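Side-chain contacts in citryl-spermidine/3,4-dihydroxybenzoyl-citryl-spermidine:spermidine ligase (Bacillus anthracis, PDB 3TO3), which catalyses the ATP-dependent condensation of spermidine with citryl-spermidine intermediates in the biosynthesis of the siderophore petrobactin: residues Arg343-Lys348 / Ile444-Glu449; Pro424-Val429 / Ala511-Asn516; Ile538-Ile543 / Gln561-Thr566. All blocks are in the same frame, centred on the assembly; numbering follows the deposited sequence.

Interaction 1 of 3, residues Arg343-Lys348 / Ile444-Glu449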
ATOM      1  N   ARG B 343     -40.036  12.770  18.468  0.52 55.81           N
ATOM      2  CA  ARG B 343     -40.178  11.466  17.830  0.52 56.81           C
ATOM      3  C   ARG B 343     -38.887  11.084  17.106  0.52 56.80           C
ATOM      4  O   ARG B 343     -38.907  10.457  16.048  0.52 55.74           O
ATOM      5  CB  ARG B 343     -41.383  11.459  16.884  0.52 59.92           C
ATOM      6  CG  ARG B 343     -42.720  11.736  17.584  0.52 56.34           C
ATOM      7  CD  ARG B 343     -43.775  12.217  16.609  0.52 53.31           C
ATOM      8  NE  ARG B 343     -43.773  11.459  15.364  0.52 50.70           N
ATOM      9  CZ  ARG B 343     -44.015  11.991  14.171  0.52 53.31           C
ATOM     10  NH1 ARG B 343     -44.278  13.290  14.058  0.52 54.02           N
ATOM     11  NH2 ARG B 343     -44.001  11.225  13.091  0.52 56.97           N
ATOM     12  N   VAL B 344     -37.768  11.470  17.709  1.00 56.96           N
ATOM     13  CA  VAL B 344     -36.455  11.096  17.243  1.00 57.03           C
ATOM     14  C   VAL B 344     -36.311   9.589  17.046  1.00 50.73           C
ATOM     15  O   VAL B 344     -36.776   8.810  17.864  1.00 58.77           O
ATOM     16  CB  VAL B 344     -35.419  11.519  18.287  1.00 56.42           C
ATOM     17  CG1 VAL B 344     -34.037  11.063  17.867  1.00 58.79           C
ATOM     18  CG2 VAL B 344     -35.464  13.029  18.466  1.00 52.58           C
ATOM     19  N   ILE B 345     -35.676   9.185  15.946  1.00 46.72           N
ATOM     20  CA  ILE B 345     -35.380   7.779  15.680  1.00 45.13           C
ATOM     21  C   ILE B 345     -33.904   7.551  15.970  1.00 43.84           C
ATOM     22  O   ILE B 345     -33.085   8.331  15.523  1.00 45.29           O
ATOM     23  CB  ILE B 345     -35.588   7.458  14.207  1.00 46.64           C
ATOM     24  CG1 ILE B 345     -37.028   7.718  13.802  1.00 44.41           C
ATOM     25  CG2 ILE B 345     -35.157   6.021  13.876  1.00 39.74           C
ATOM     26  CD1 ILE B 345     -37.157   7.923  12.307  1.00 46.30           C
ATOM     27  N   LEU B 346     -33.561   6.521  16.743  1.00 47.74           N
ATOM     28  CA  LEU B 346     -32.147   6.135  16.889  1.00 53.20           C
ATOM     29  C   LEU B 346     -31.948   4.784  16.221  1.00 49.44           C
ATOM     30  O   LEU B 346     -32.525   3.811  16.673  1.00 50.17           O
ATOM     31  CB  LEU B 346     -31.758   6.040  18.361  1.00 48.64           C
ATOM     32  CG  LEU B 346     -31.898   7.321  19.176  1.00 52.91           C
ATOM     33  CD1 LEU B 346     -31.393   7.057  20.560  1.00 55.96           C
ATOM     34  CD2 LEU B 346     -31.137   8.454  18.577  1.00 55.06           C
ATOM     35  N   LEU B 347     -31.169   4.692  15.144  1.00 43.70           N
ATOM     36  CA  LEU B 347     -31.059   3.375  14.509  1.00 49.13           C
ATOM     37  C   LEU B 347     -30.081   2.589  15.385  1.00 50.83           C
ATOM     38  O   LEU B 347     -28.884   2.907  15.468  1.00 47.71           O
ATOM     39  CB  LEU B 347     -30.517   3.494  13.082  1.00 45.60           C
ATOM     40  CG  LEU B 347     -31.348   4.369  12.155  1.00 49.90           C
ATOM     41  CD1 LEU B 347     -30.663   4.522  10.824  1.00 37.73           C
ATOM     42  CD2 LEU B 347     -32.779   3.767  11.992  1.00 41.42           C
ATOM     43  N   LYS B 348     -30.583   1.529  16.006  1.00 39.85           N
ATOM     44  CA  LYS B 348     -29.834   0.891  17.064  1.00 44.29           C
ATOM     45  C   LYS B 348     -28.774  -0.004  16.446  1.00 47.49           C
ATOM     46  O   LYS B 348     -29.073  -0.736  15.498  1.00 43.70           O
ATOM     47  CB  LYS B 348     -30.753   0.083  17.984  1.00 41.77           C
ATOM     48  CG  LYS B 348     -31.725   0.917  18.824  1.00 51.80           C
ATOM     49  CD  LYS B 348     -32.548   0.006  19.769  1.00 64.79           C
ATOM     50  CE  LYS B 348     -33.904   0.630  20.194  1.00109.14           C
ATOM     51  NZ  LYS B 348     -35.023   0.541  19.186  1.00102.28           N
ATOM     52  N   ILE B 444     -30.279  11.533   9.407  1.00 43.43           N
ATOM     53  CA  ILE B 444     -31.204  11.259   8.328  1.00 40.54           C
ATOM     54  C   ILE B 444     -32.465  12.069   8.524  1.00 43.91           C
ATOM     55  O   ILE B 444     -33.123  11.938   9.550  1.00 50.18           O
ATOM     56  CB  ILE B 444     -31.533   9.759   8.284  1.00 42.54           C
ATOM     57  CG1 ILE B 444     -30.232   8.978   8.078  1.00 40.35           C
ATOM     58  CG2 ILE B 444     -32.539   9.478   7.175  1.00 42.09           C
ATOM     59  CD1 ILE B 444     -30.404   7.496   7.987  1.00 44.69           C
ATOM     60  N   LEU B 445     -32.809  12.925   7.563  1.00 42.98           N
ATOM     61  CA  LEU B 445     -34.083  13.648   7.672  1.00 40.68           C
ATOM     62  C   LEU B 445     -35.220  12.786   7.186  1.00 43.53           C
ATOM     63  O   LEU B 445     -35.171  12.271   6.073  1.00 51.81           O
ATOM     64  CB  LEU B 445     -34.083  14.962   6.894  1.00 39.16           C
ATOM     65  CG  LEU B 445     -35.397  15.751   6.939  1.00 39.08           C
ATOM     66  CD1 LEU B 445     -35.620  16.348   8.324  1.00 33.98           C
ATOM     67  CD2 LEU B 445     -35.364  16.866   5.889  1.00 38.63           C
ATOM     68  N   VAL B 446     -36.226  12.599   8.033  1.00 41.96           N
ATOM     69  CA  VAL B 446     -37.464  11.977   7.599  1.00 46.46           C
ATOM     70  C   VAL B 446     -38.451  13.080   7.221  1.00 49.80           C
ATOM     71  O   VAL B 446     -38.629  14.053   7.957  1.00 50.69           O
ATOM     72  CB  VAL B 446     -38.064  11.116   8.692  1.00 48.49           C
ATOM     73  CG1 VAL B 446     -39.373  10.472   8.207  1.00 42.87           C
ATOM     74  CG2 VAL B 446     -37.070  10.061   9.095  1.00 43.05           C
ATOM     75  N   HIS B 447     -39.067  12.952   6.054  1.00 45.62           N
ATOM     76  CA  HIS B 447     -39.871  14.043   5.526  1.00 43.20           C
ATOM     77  C   HIS B 447     -41.122  13.504   4.852  1.00 48.86           C
ATOM     78  O   HIS B 447     -41.219  12.308   4.540  1.00 50.76           O
ATOM     79  CB  HIS B 447     -39.050  14.859   4.521  1.00 48.21           C
ATOM     80  CG  HIS B 447     -38.735  14.110   3.262  1.00 47.44           C
ATOM     81  ND1 HIS B 447     -39.640  13.984   2.228  1.00 43.89           N
ATOM     82  CD2 HIS B 447     -37.625  13.433   2.875  1.00 43.44           C
ATOM     83  CE1 HIS B 447     -39.101  13.260   1.259  1.00 48.40           C
ATOM     84  NE2 HIS B 447     -37.883  12.906   1.631  1.00 46.79           N
ATOM     85  N   LYS B 448     -42.099  14.374   4.632  1.00 51.08           N
ATOM     86  CA  LYS B 448     -43.283  13.959   3.882  1.00 55.70           C
ATOM     87  C   LYS B 448     -43.370  14.869   2.664  1.00 58.43           C
ATOM     88  O   LYS B 448     -43.696  16.069   2.773  1.00 51.44           O
ATOM     89  CB  LYS B 448     -44.515  14.096   4.780  1.00 63.99           C
ATOM     90  CG  LYS B 448     -45.758  13.437   4.271  1.00 77.58           C
ATOM     91  CD  LYS B 448     -46.768  13.314   5.401  1.00 92.45           C
ATOM     92  CE  LYS B 448     -46.104  12.786   6.684  1.00 99.39           C
ATOM     93  NZ  LYS B 448     -46.908  11.697   7.345  1.00107.09           N
ATOM     94  N   GLU B 449     -43.079  14.306   1.496  1.00 56.03           N
ATOM     95  CA  GLU B 449     -42.999  15.137   0.305  1.00 59.24           C
ATOM     96  C   GLU B 449     -42.205  16.435   0.577  1.00 56.25           C
ATOM     97  O   GLU B 449     -42.634  17.530   0.180  1.00 54.62           O
ATOM     98  CB  GLU B 449     -44.399  15.452  -0.238  1.00 53.31           C
ATOM     99  CG  GLU B 449     -45.175  14.238  -0.742  1.00 68.13           C
ATOM    100  CD  GLU B 449     -46.533  14.639  -1.337  1.00 98.53           C
ATOM    101  OE1 GLU B 449     -47.294  15.391  -0.673  1.00101.60           O
ATOM    102  OE2 GLU B 449     -46.838  14.221  -2.479  1.00112.45           O
TER
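Two methyl-to-methyl contacts join Arg343-Lys348 to Ile444-Glu449: Ile-345 meets Val-446, and Leu-347 meets Ile-444. In the first, CD1 of Ile-345 lies 3.9 Å from CG2 of Val-446. The ethyl arm of Ile-345 stands opposite its carbonyl carbon (chi1 -60°) and then runs on extended, which carries CD1 across to the other strand, where it meets the Val-446 branch lying beside the backbone N. The second pair is matched end to end, CD1 of Leu-347 standing 4.1 Å from CD1 of Ile-444. In both pairs the side chains cross at about a right angle, touching through single methyls instead of lying alongside each other.

No hydrogen bond links the two segments. The CA atoms of Ile-345 and Ile-444 are 9.1 Å apart because strand 451-457 runs between them: Ile-345 and Leu-347 hydrogen-bond to it through their backbones on one edge, Ile-444 on the other. The side chains therefore reach over the middle strand, and Ile-345 rests on its Ala-456. Tyr-377 packs on Ile-345 and Leu-347.

Strands 443-448 and 451-457 form a hairpin flanked in sequence by the magnesium ligands Gln-441, Asn-442 and Asp-459, an order that resembles the metal-binding hairpin of protein kinases, consistent with the kinase-clan assignment of the preceding IucA/IucC range. The side chain of Ile-444 is about 10 Å from the bound ATP. Being wholly apolar and buried, the contact joins strands 345-355 and 443-448 by van der Waals packing over the sheet, while directional bonding is left to the strand between them.

Interaction 2 of 3, residues Pro424-Val429 / Ala511-Asn516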
ATOM      1  N   PRO B 424     -33.544  18.684  18.592  1.00 51.23           N
ATOM      2  CA  PRO B 424     -33.476  17.497  19.454  1.00 47.19           C
ATOM      3  C   PRO B 424     -32.044  17.093  19.751  1.00 51.41           C
ATOM      4  O   PRO B 424     -31.785  16.581  20.825  1.00 50.56           O
ATOM      5  CB  PRO B 424     -34.177  16.408  18.638  1.00 44.84           C
ATOM      6  CG  PRO B 424     -34.997  17.160  17.628  1.00 57.38           C
ATOM      7  CD  PRO B 424     -34.174  18.373  17.298  1.00 52.05           C
ATOM      8  N   VAL B 425     -31.129  17.308  18.816  1.00 42.51           N
ATOM      9  CA  VAL B 425     -29.736  17.056  19.108  1.00 40.16           C
ATOM     10  C   VAL B 425     -29.268  17.956  20.246  1.00 47.21           C
ATOM     11  O   VAL B 425     -28.606  17.489  21.170  1.00 54.11           O
ATOM     12  CB  VAL B 425     -28.826  17.297  17.880  1.00 47.36           C
ATOM     13  CG1 VAL B 425     -27.391  17.043  18.260  1.00 43.34           C
ATOM     14  CG2 VAL B 425     -29.237  16.409  16.694  1.00 43.47           C
ATOM     15  N   ILE B 426     -29.619  19.242  20.191  1.00 43.21           N
ATOM     16  CA  ILE B 426     -29.188  20.200  21.217  1.00 42.51           C
ATOM     17  C   ILE B 426     -29.884  19.882  22.541  1.00 44.46           C
ATOM     18  O   ILE B 426     -29.282  19.958  23.624  1.00 45.37           O
ATOM     19  CB  ILE B 426     -29.464  21.673  20.774  1.00 40.48           C
ATOM     20  CG1 ILE B 426     -28.628  21.996  19.540  1.00 48.25           C
ATOM     21  CG2 ILE B 426     -29.131  22.659  21.869  1.00 31.65           C
ATOM     22  CD1 ILE B 426     -28.901  23.365  18.929  1.00 54.96           C
ATOM     23  N   HIS B 427     -31.163  19.508  22.442  1.00 38.41           N
ATOM     24  CA  HIS B 427     -31.890  19.056  23.610  1.00 42.46           C
ATOM     25  C   HIS B 427     -31.191  17.900  24.344  1.00 47.34           C
ATOM     26  O   HIS B 427     -31.087  17.922  25.564  1.00 48.98           O
ATOM     27  CB  HIS B 427     -33.306  18.654  23.243  1.00 44.24           C
ATOM     28  CG  HIS B 427     -34.153  18.339  24.426  1.00 40.28           C
ATOM     29  ND1 HIS B 427     -34.857  19.305  25.113  1.00 52.40           N
ATOM     30  CD2 HIS B 427     -34.404  17.165  25.055  1.00 39.90           C
ATOM     31  CE1 HIS B 427     -35.510  18.739  26.120  1.00 48.03           C
ATOM     32  NE2 HIS B 427     -35.259  17.442  26.100  1.00 43.66           N
ATOM     33  N   LEU B 428     -30.744  16.889  23.590  0.71 44.32           N
ATOM     34  CA  LEU B 428     -29.976  15.765  24.121  0.71 36.79           C
ATOM     35  C   LEU B 428     -28.752  16.249  24.888  0.71 44.69           C
ATOM     36  O   LEU B 428     -28.439  15.740  25.966  0.71 50.90           O
ATOM     37  CB  LEU B 428     -29.506  14.862  22.975  0.71 36.17           C
ATOM     38  CG  LEU B 428     -30.478  13.773  22.551  0.71 39.65           C
ATOM     39  CD1 LEU B 428     -29.977  13.010  21.345  0.71 39.32           C
ATOM     40  CD2 LEU B 428     -30.704  12.825  23.735  0.71 36.54           C
ATOM     41  N   VAL B 429     -28.042  17.220  24.321  1.00 41.51           N
ATOM     42  CA  VAL B 429     -26.865  17.771  24.973  1.00 44.46           C
ATOM     43  C   VAL B 429     -27.223  18.438  26.302  1.00 44.47           C
ATOM     44  O   VAL B 429     -26.620  18.146  27.337  1.00 41.80           O
ATOM     45  CB  VAL B 429     -26.139  18.795  24.069  1.00 49.72           C
ATOM     46  CG1 VAL B 429     -25.222  19.698  24.897  1.00 43.20           C
ATOM     47  CG2 VAL B 429     -25.371  18.068  22.972  1.00 52.13           C
ATOM     48  N   ALA B 511     -19.372  20.396  15.383  1.00 40.52           N
ATOM     49  CA  ALA B 511     -19.821  19.273  14.592  1.00 41.60           C
ATOM     50  C   ALA B 511     -21.180  19.571  13.931  1.00 52.06           C
ATOM     51  O   ALA B 511     -21.308  19.545  12.702  1.00 55.17           O
ATOM     52  CB  ALA B 511     -19.835  18.004  15.393  1.00 39.32           C
ATOM     53  N   LEU B 512     -22.195  19.817  14.744  1.00 46.54           N
ATOM     54  CA  LEU B 512     -23.520  20.127  14.207  1.00 47.03           C
ATOM     55  C   LEU B 512     -23.546  21.324  13.240  1.00 44.74           C
ATOM     56  O   LEU B 512     -24.156  21.237  12.171  1.00 51.75           O
ATOM     57  CB  LEU B 512     -24.530  20.349  15.338  1.00 33.02           C
ATOM     58  CG  LEU B 512     -25.989  20.548  14.909  1.00 47.08           C
ATOM     59  CD1 LEU B 512     -26.591  19.312  14.168  1.00 34.35           C
ATOM     60  CD2 LEU B 512     -26.838  20.921  16.136  1.00 41.99           C
ATOM     61  N   PHE B 513     -22.893  22.423  13.618  1.00 32.75           N
ATOM     62  CA  PHE B 513     -23.057  23.709  12.923  1.00 39.23           C
ATOM     63  C   PHE B 513     -21.957  23.981  11.920  1.00 47.01           C
ATOM     64  O   PHE B 513     -22.197  23.915  10.738  1.00 50.39           O
ATOM     65  CB  PHE B 513     -23.195  24.873  13.910  1.00 39.26           C
ATOM     66  CG  PHE B 513     -24.549  24.933  14.579  1.00 43.10           C
ATOM     67  CD1 PHE B 513     -25.683  24.541  13.898  1.00 49.29           C
ATOM     68  CD2 PHE B 513     -24.679  25.352  15.882  1.00 47.63           C
ATOM     69  CE1 PHE B 513     -26.930  24.585  14.492  1.00 47.93           C
ATOM     70  CE2 PHE B 513     -25.910  25.385  16.484  1.00 52.71           C
ATOM     71  CZ  PHE B 513     -27.046  24.999  15.790  1.00 47.12           C
ATOM     72  N   LEU B 514     -20.751  24.234  12.404  1.00 46.86           N
ATOM     73  CA  LEU B 514     -19.635  24.577  11.553  1.00 40.81           C
ATOM     74  C   LEU B 514     -19.424  23.590  10.388  1.00 41.12           C
ATOM     75  O   LEU B 514     -19.369  24.013   9.251  1.00 49.44           O
ATOM     76  CB  LEU B 514     -18.359  24.763  12.397  1.00 38.17           C
ATOM     77  CG  LEU B 514     -17.129  25.385  11.721  1.00 46.64           C
ATOM     78  CD1 LEU B 514     -16.105  25.878  12.751  1.00 50.16           C
ATOM     79  CD2 LEU B 514     -16.474  24.380  10.809  1.00 40.67           C
ATOM     80  N   PHE B 515     -19.313  22.293  10.649  1.00 48.03           N
ATOM     81  CA  PHE B 515     -19.026  21.334   9.557  1.00 51.22           C
ATOM     82  C   PHE B 515     -20.253  20.737   8.880  1.00 53.53           C
ATOM     83  O   PHE B 515     -20.113  19.952   7.957  1.00 63.20           O
ATOM     84  CB  PHE B 515     -18.131  20.162  10.020  1.00 47.69           C
ATOM     85  CG  PHE B 515     -16.740  20.576  10.378  1.00 66.41           C
ATOM     86  CD1 PHE B 515     -15.909  21.159   9.427  1.00 72.82           C
ATOM     87  CD2 PHE B 515     -16.257  20.399  11.685  1.00 78.72           C
ATOM     88  CE1 PHE B 515     -14.616  21.567   9.771  1.00 87.35           C
ATOM     89  CE2 PHE B 515     -14.960  20.796  12.039  1.00 82.20           C
ATOM     90  CZ  PHE B 515     -14.139  21.382  11.086  1.00 88.97           C
ATOM     91  N   ASN B 516     -21.445  21.050   9.368  1.00 49.02           N
ATOM     92  CA  ASN B 516     -22.617  20.424   8.805  1.00 44.41           C
ATOM     93  C   ASN B 516     -23.743  21.417   8.424  1.00 46.17           C
ATOM     94  O   ASN B 516     -23.873  21.767   7.261  1.00 44.29           O
ATOM     95  CB  ASN B 516     -23.064  19.385   9.821  1.00 45.12           C
ATOM     96  CG  ASN B 516     -24.329  18.709   9.454  1.00 46.62           C
ATOM     97  OD1 ASN B 516     -24.702  18.661   8.291  1.00 44.96           O
ATOM     98  ND2 ASN B 516     -25.008  18.153  10.458  1.00 43.76           N
TER
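The CD2 methyl of Leu-512 is the main bump of this interface, reaching across to the neighbouring side chains Val-425 and Ile-426. It comes within 4.0 Å of Ile-426 CG1 and more loosely within 4.5 Å of Val-425 CG1, so it sits where the two beta-branched residues diverge. With its CG turned opposite the backbone N (chi1 -174°), the leucine directs this branch outward from its own helix. The same methyl also lies over one face of the Phe-513 ring, off-centre and nearer the ring's rim, which gives the bump a flat flank.

Ile-426 supplies the answering projection. Its ethyl arm runs out extended, CG1 abutting Leu-512 and CD1 passing on to Phe-513 CZ at 4.0 Å, so that one side chain spans both residues of the opposite helix. It crosses each of them at about a right angle, and its approach to the ring is oblique.

These side chains fill the space between helices 410-432 and 502-528, two long helices of the FhuF-like region. The local axes pass 12.2 Å apart with their directions 139° from each other, a wide separation, bridged by side chains from both helices. The shape of 502-528 is unusual here, since residues 511-516 make a wider pi-type turn, and the successive residues Leu-512 and Phe-513 both bring their ends to the interface.

Helix 532-547 packs against the same group: Ile-543 and Phe-547 touch Ile-426, and Val-539 touches Phe-513, whose ring also meets Trp-536 edge-to-face. Further along the pi-type turn, Asn-516 reaches the wall of the ATP pocket, its OD1 hydrogen-bonded to the hydroxyl of Tyr-391, an ATP-binding residue.

Interaction 3 of 3, residues Ile538-Ile543 / Gln561-Thr566; sequences IVVEEI and QLYTPT
Tyr-563 carries nearly all of this contact, pushing its phenol end between Val-540 and Ile-543, two residues three apart on the helix. The hydroxyl oxygen lies 3.5 Å from CG2 of Ile-543 and 4.0 Å from CG1 of Val-540. Against the isoleucine the fit is alongside, the tyrosine and isoleucine running past one another antiparallel, side by side. Against the valine the ring arrives at a slant, with CZ of Tyr-563 4.3 Å from Val-540 CG1. Both methyls stand opposite the backbone N of their residues (chi1 175° for Val-540), and the phenol end comes to rest against this pair.

The hydroxyl, lying against these two apolar side chains, has a polar partner just beyond them: OH of Tyr-563 is hydrogen-bonded to OE2 of Glu-544, the residue that follows Ile-543 on the same helix. The phenol is thus packed by hydrocarbon and tethered at its end, which should limit its movement.

Behind the ring, the backbone turn probably helps to place it. Gln-561 leaves the helical conformation with positive phi at the end of helix 554-560, and a type I beta turn follows from Gln-561 to Thr-564, where Thr-564 N bonds Gln-561 O at 3.3 Å. Asn-590 ND2 reaches the carbonyl oxygens of both Leu-562 and Thr-564, while Leu-562 packs on Phe-557 and Val-508.

The site lies away from the ATP pocket, within the FhuF-like region. A helix ending in a positive-phi residue, then a type I turn that presents an aromatic residue to the flank of a neighbouring helix, here joins 554-560 to 532-547 within a helical bundle.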
ATOM      1  N   ILE B 538     -32.460  32.879  12.538  1.00 43.43           N
ATOM      2  CA  ILE B 538     -33.544  31.922  12.656  1.00 48.97           C
ATOM      3  C   ILE B 538     -33.152  30.801  13.579  1.00 53.78           C
ATOM      4  O   ILE B 538     -33.964  30.312  14.363  1.00 53.38           O
ATOM      5  CB  ILE B 538     -33.967  31.356  11.301  1.00 45.10           C
ATOM      6  CG1 ILE B 538     -34.848  32.389  10.581  1.00 46.87           C
ATOM      7  CG2 ILE B 538     -34.707  30.043  11.501  1.00 42.70           C
ATOM      8  CD1 ILE B 538     -35.139  32.058   9.157  1.00 49.03           C
ATOM      9  N   VAL B 539     -31.890  30.397  13.473  1.00 54.61           N
ATOM     10  CA  VAL B 539     -31.363  29.355  14.327  1.00 47.59           C
ATOM     11  C   VAL B 539     -31.434  29.791  15.792  1.00 47.25           C
ATOM     12  O   VAL B 539     -31.945  29.048  16.639  1.00 50.20           O
ATOM     13  CB  VAL B 539     -29.945  28.937  13.916  1.00 44.11           C
ATOM     14  CG1 VAL B 539     -29.365  27.959  14.939  1.00 38.52           C
ATOM     15  CG2 VAL B 539     -29.989  28.282  12.540  1.00 37.27           C
ATOM     16  N   VAL B 540     -30.961  30.998  16.085  1.00 35.28           N
ATOM     17  CA  VAL B 540     -31.123  31.525  17.436  1.00 44.83           C
ATOM     18  C   VAL B 540     -32.598  31.559  17.935  1.00 54.80           C
ATOM     19  O   VAL B 540     -32.908  31.046  19.007  1.00 55.54           O
ATOM     20  CB  VAL B 540     -30.443  32.884  17.583  1.00 45.32           C
ATOM     21  CG1 VAL B 540     -30.718  33.470  18.934  1.00 44.53           C
ATOM     22  CG2 VAL B 540     -28.943  32.720  17.370  1.00 43.25           C
ATOM     23  N   GLU B 541     -33.505  32.133  17.153  1.00 55.19           N
ATOM     24  CA  GLU B 541     -34.902  32.190  17.557  1.00 48.24           C
ATOM     25  C   GLU B 541     -35.439  30.810  17.946  1.00 46.49           C
ATOM     26  O   GLU B 541     -36.112  30.649  18.988  1.00 46.37           O
ATOM     27  CB  GLU B 541     -35.778  32.769  16.446  1.00 52.19           C
ATOM     28  CG  GLU B 541     -35.667  34.255  16.234  1.00 60.67           C
ATOM     29  CD  GLU B 541     -36.360  34.724  14.947  1.00 67.64           C
ATOM     30  OE1 GLU B 541     -37.388  34.142  14.561  1.00 68.43           O
ATOM     31  OE2 GLU B 541     -35.873  35.677  14.315  1.00 77.41           O
ATOM     32  N   GLU B 542     -35.160  29.819  17.101  1.00 36.41           N
ATOM     33  CA  GLU B 542     -35.650  28.473  17.344  1.00 41.77           C
ATOM     34  C   GLU B 542     -35.080  27.811  18.599  1.00 48.78           C
ATOM     35  O   GLU B 542     -35.803  27.116  19.319  1.00 58.12           O
ATOM     36  CB  GLU B 542     -35.440  27.589  16.125  1.00 39.67           C
ATOM     37  CG  GLU B 542     -36.218  28.101  14.972  1.00 49.63           C
ATOM     38  CD  GLU B 542     -37.703  28.132  15.245  1.00 55.31           C
ATOM     39  OE1 GLU B 542     -38.148  27.507  16.239  1.00 55.02           O
ATOM     40  OE2 GLU B 542     -38.422  28.783  14.454  1.00 59.27           O
ATOM     41  N   ILE B 543     -33.797  28.023  18.851  1.00 47.00           N
ATOM     42  CA  ILE B 543     -33.175  27.511  20.056  1.00 44.49           C
ATOM     43  C   ILE B 543     -33.882  28.188  21.223  1.00 42.57           C
ATOM     44  O   ILE B 543     -34.339  27.523  22.143  1.00 49.74           O
ATOM     45  CB  ILE B 543     -31.641  27.791  20.079  1.00 47.74           C
ATOM     46  CG1 ILE B 543     -30.895  26.862  19.117  1.00 50.46           C
ATOM     47  CG2 ILE B 543     -31.071  27.641  21.488  1.00 41.21           C
ATOM     48  CD1 ILE B 543     -29.425  27.392  18.737  1.00 39.05           C
ATOM     49  N   GLN B 561     -22.846  27.778  26.928  1.00 55.98           N
ATOM     50  CA  GLN B 561     -22.314  28.901  26.162  1.00 55.17           C
ATOM     51  C   GLN B 561     -22.347  28.740  24.624  1.00 53.92           C
ATOM     52  O   GLN B 561     -21.330  28.892  23.962  1.00 52.98           O
ATOM     53  CB  GLN B 561     -20.877  29.161  26.599  1.00 62.91           C
ATOM     54  CG  GLN B 561     -20.724  29.545  28.041  1.00 76.75           C
ATOM     55  CD  GLN B 561     -20.109  30.921  28.187  1.00 85.14           C
ATOM     56  OE1 GLN B 561     -18.921  31.056  28.507  1.00 86.05           O
ATOM     57  NE2 GLN B 561     -20.911  31.956  27.936  1.00 84.36           N
ATOM     58  N   LEU B 562     -23.506  28.437  24.060  1.00 51.93           N
ATOM     59  CA  LEU B 562     -23.626  28.318  22.625  1.00 50.19           C
ATOM     60  C   LEU B 562     -23.535  29.667  21.935  1.00 54.05           C
ATOM     61  O   LEU B 562     -23.370  29.732  20.710  1.00 52.94           O
ATOM     62  CB  LEU B 562     -24.962  27.685  22.276  1.00 54.70           C
ATOM     63  CG  LEU B 562     -25.126  26.285  22.825  1.00 63.11           C
ATOM     64  CD1 LEU B 562     -26.392  25.710  22.246  1.00 71.33           C
ATOM     65  CD2 LEU B 562     -23.927  25.459  22.426  1.00 55.11           C
ATOM     66  N   TYR B 563     -23.730  30.733  22.708  1.00 47.16           N
ATOM     67  CA  TYR B 563     -23.682  32.112  22.196  1.00 46.34           C
ATOM     68  C   TYR B 563     -22.319  32.764  22.403  1.00 50.89           C
ATOM     69  O   TYR B 563     -22.186  33.991  22.244  1.00 50.28           O
ATOM     70  CB  TYR B 563     -24.788  32.988  22.796  1.00 47.33           C
ATOM     71  CG  TYR B 563     -26.179  32.435  22.583  1.00 52.93           C
ATOM     72  CD1 TYR B 563     -26.453  31.598  21.514  1.00 49.06           C
ATOM     73  CD2 TYR B 563     -27.218  32.762  23.443  1.00 51.34           C
ATOM     74  CE1 TYR B 563     -27.722  31.087  21.303  1.00 50.92           C
ATOM     75  CE2 TYR B 563     -28.491  32.268  23.243  1.00 49.45           C
ATOM     76  CZ  TYR B 563     -28.741  31.434  22.170  1.00 55.84           C
ATOM     77  OH  TYR B 563     -30.009  30.933  21.973  1.00 60.02           O
ATOM     78  N   THR B 564     -21.331  31.998  22.867  1.00 46.70           N
ATOM     79  CA  THR B 564     -20.004  32.603  23.072  1.00 53.10           C
ATOM     80  C   THR B 564     -19.512  33.239  21.763  1.00 51.43           C
ATOM     81  O   THR B 564     -19.804  32.745  20.651  1.00 46.09           O
ATOM     82  CB  THR B 564     -18.956  31.599  23.591  1.00 57.92           C
ATOM     83  OG1 THR B 564     -17.814  32.306  24.091  1.00 68.50           O
ATOM     84  CG2 THR B 564     -18.516  30.668  22.473  1.00 54.36           C
ATOM     85  N   PRO B 565     -18.798  34.361  21.887  1.00 48.26           N
ATOM     86  CA  PRO B 565     -18.318  35.149  20.744  1.00 45.57           C
ATOM     87  C   PRO B 565     -17.374  34.354  19.856  1.00 54.44           C
ATOM     88  O   PRO B 565     -17.500  34.395  18.634  1.00 50.74           O
ATOM     89  CB  PRO B 565     -17.561  36.302  21.403  1.00 47.29           C
ATOM     90  CG  PRO B 565     -18.218  36.444  22.770  1.00 47.25           C
ATOM     91  CD  PRO B 565     -18.558  35.028  23.176  1.00 47.35           C
ATOM     92  N   THR B 566     -16.442  33.639  20.474  1.00 57.02           N
ATOM     93  CA  THR B 566     -15.464  32.860  19.736  1.00 53.41           C
ATOM     94  C   THR B 566     -15.322  31.505  20.413  1.00 58.72           C
ATOM     95  O   THR B 566     -15.618  31.369  21.601  1.00 60.35           O
ATOM     96  CB  THR B 566     -14.084  33.558  19.702  1.00 50.06           C
ATOM     97  OG1 THR B 566     -13.547  33.582  21.012  1.00 61.13           O
ATOM     98  CG2 THR B 566     -14.188  35.021  19.220  1.00 45.86           C
TER

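How the interactions relate
From the N terminus, Arg343-Lys348 comes first, then Pro424-Val429; Ile444-Glu449 closes interaction 1 over 95 intervening residues before Ala511-Asn516 closes interaction 2 over 81. The two loops therefore cross, and the contacts also touch, Val-344 CG2 lying 3.6 Å from Pro-424 CB. Interaction 3 follows in series as a short closure of 17 residues. Its centre is 12 Å from that of interaction 2, and the two touch through apolar side chains, among them Ile-426 and Leu-562. Together the contacts lead from the mixed sheet beside the nucleotide site, through helices 410-432 and 502-528, to helix 532-547 and the 561-566 turn.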